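Local coordinates for protein alkane monooxygenase (Geobacillus thermodenitrificans, PDB 3B9O) that belongs to the luciferase-like monooxygenase family, has a TIM-barrel fold and holds flavin mononucleotide in a pocket, at residues L46-F51 / D388-V393. Sequence-based numbering, arbitrary orientation.
Sequences LEKGKF and DFIELV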
# COMPACT_ATOMS: atom_id res chain seq x y z
N LEU A 46 11.81 -2.28 -11.73
CA LEU A 46 10.40 -1.87 -11.83
C LEU A 46 10.25 -0.69 -12.80
O LEU A 46 9.25 -0.60 -13.51
CB LEU A 46 9.82 -1.50 -10.43
CG LEU A 46 9.81 -2.72 -9.48
CD1 LEU A 46 9.21 -2.33 -8.14
CD2 LEU A 46 9.05 -3.92 -10.08
N GLU A 47 11.22 0.22 -12.77
CA GLU A 47 11.20 1.36 -13.69
C GLU A 47 11.41 0.89 -15.12
O GLU A 47 10.73 1.38 -16.01
CB GLU A 47 12.23 2.41 -13.28
CG GLU A 47 12.22 3.61 -14.19
CD GLU A 47 12.62 4.88 -13.48
OE1 GLU A 47 13.76 5.35 -13.66
OE2 GLU A 47 11.79 5.39 -12.74
N LYS A 48 12.33 -0.06 -15.35
CA LYS A 48 12.45 -0.72 -16.64
C LYS A 48 11.08 -1.30 -17.12
O LYS A 48 10.71 -1.13 -18.29
CB LYS A 48 13.59 -1.78 -16.64
CG LYS A 48 13.48 -2.82 -17.75
CD LYS A 48 14.54 -3.98 -17.58
CE LYS A 48 13.91 -5.38 -17.89
NZ LYS A 48 14.96 -6.48 -18.18
N GLY A 49 10.34 -1.97 -16.23
CA GLY A 49 8.99 -2.45 -16.55
C GLY A 49 7.86 -1.44 -16.56
O GLY A 49 6.69 -1.83 -16.65
N LYS A 50 8.19 -0.15 -16.41
CA LYS A 50 7.23 1.00 -16.38
C LYS A 50 6.18 0.94 -15.27
O LYS A 50 5.11 1.55 -15.40
CB LYS A 50 6.53 1.25 -17.76
CG LYS A 50 7.46 1.09 -18.94
CD LYS A 50 8.48 2.20 -19.02
CE LYS A 50 9.47 1.91 -20.15
NZ LYS A 50 10.46 3.01 -20.22
N PHE A 51 6.47 0.24 -14.18
CA PHE A 51 5.53 0.19 -13.06
C PHE A 51 5.19 1.60 -12.55
O PHE A 51 6.07 2.42 -12.48
CB PHE A 51 6.14 -0.62 -11.90
CG PHE A 51 5.88 -2.12 -11.97
CD1 PHE A 51 6.30 -2.87 -13.07
CD2 PHE A 51 5.22 -2.77 -10.93
CE1 PHE A 51 6.07 -4.25 -13.13
CE2 PHE A 51 5.01 -4.14 -10.97
CZ PHE A 51 5.45 -4.89 -12.07
N ASP A 388 9.23 -12.12 -14.69
CA ASP A 388 8.31 -12.76 -15.65
C ASP A 388 7.19 -11.82 -16.09
O ASP A 388 6.82 -11.80 -17.26
CB ASP A 388 7.66 -13.98 -15.02
CG ASP A 388 8.62 -15.13 -14.84
OD1 ASP A 388 9.77 -15.04 -15.32
OD2 ASP A 388 8.24 -16.10 -14.13
N PHE A 389 6.64 -11.05 -15.14
CA PHE A 389 5.59 -10.10 -15.47
C PHE A 389 6.10 -9.06 -16.49
O PHE A 389 5.45 -8.78 -17.50
CB PHE A 389 5.06 -9.37 -14.22
CG PHE A 389 3.86 -8.49 -14.50
CD1 PHE A 389 4.03 -7.13 -14.80
CD2 PHE A 389 2.55 -9.04 -14.52
CE1 PHE A 389 2.91 -6.30 -15.08
CE2 PHE A 389 1.42 -8.22 -14.79
CZ PHE A 389 1.61 -6.86 -15.08
N ILE A 390 7.26 -8.49 -16.20
CA ILE A 390 7.90 -7.53 -17.08
C ILE A 390 8.28 -8.12 -18.45
O ILE A 390 8.05 -7.48 -19.48
CB ILE A 390 9.09 -6.82 -16.39
CG1 ILE A 390 8.54 -5.95 -15.24
CG2 ILE A 390 9.87 -5.93 -17.41
CD1 ILE A 390 9.56 -5.40 -14.22
N GLU A 391 8.88 -9.30 -18.47
CA GLU A 391 9.30 -9.86 -19.76
C GLU A 391 8.14 -10.32 -20.64
O GLU A 391 8.23 -10.20 -21.84
CB GLU A 391 10.31 -11.00 -19.58
CG GLU A 391 11.60 -10.56 -18.87
CD GLU A 391 12.59 -11.70 -18.67
OE1 GLU A 391 13.75 -11.38 -18.36
OE2 GLU A 391 12.24 -12.90 -18.81
N LEU A 392 7.10 -10.90 -20.03
CA LEU A 392 6.00 -11.56 -20.77
C LEU A 392 4.64 -10.81 -20.77
O LEU A 392 4.01 -10.65 -21.81
CB LEU A 392 5.81 -13.00 -20.26
CG LEU A 392 7.01 -13.95 -20.34
CD1 LEU A 392 6.69 -15.32 -19.73
CD2 LEU A 392 7.47 -14.09 -21.80
N VAL A 393 4.20 -10.31 -19.62
CA VAL A 393 2.88 -9.69 -19.59
C VAL A 393 2.91 -8.23 -20.07
O VAL A 393 1.97 -7.77 -20.74
CB VAL A 393 2.22 -9.76 -18.21
CG1 VAL A 393 0.76 -9.14 -18.26
CG2 VAL A 393 2.18 -11.22 -17.75
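The rings of Phe51 and Phe389 meet obliquely, with planes at 71° and centroids 5.8 Å apart. Phe51 CZ comes to 3.8 Å from Phe389 CD1. One face of the Phe51 ring carries Leu46 CD2, of its own segment, over its centre. One face of the Phe389 ring carries Val393 CB, one turn on in its helix, offset toward the rim. Ile390 is the main apolar link between the two segments. Its CG1 lies 3.7 Å from Phe51 CE1, which its CD1 also touches. CG1 stands beside the backbone N (chi1 -66°) and CG2 beside the carbonyl carbon; both touch Gly49 CA, CG2 at 3.7 Å. Gly49 has no side chain, and its CA is 5.2 Å from Ile390 CA, the closest such pair. Lys48, itself exposed, brings CE to 4.1 Å from Ile390 CG2. The helix before Gly49 ends in a Schellman motif, with Lys50 at positive phi. Phe51 N hydrogen-bonds to Leu46 O at 3.0 Å and Lys50 N to Glu47 O, folding the chain back. The contact joins the C-terminal end of helix 36-48 to helix 384-399 outside the barrel. Beneath them runs strand 6-12, where Ile7 touches both phenylalanines and Ala9 touches Leu46 and Phe51.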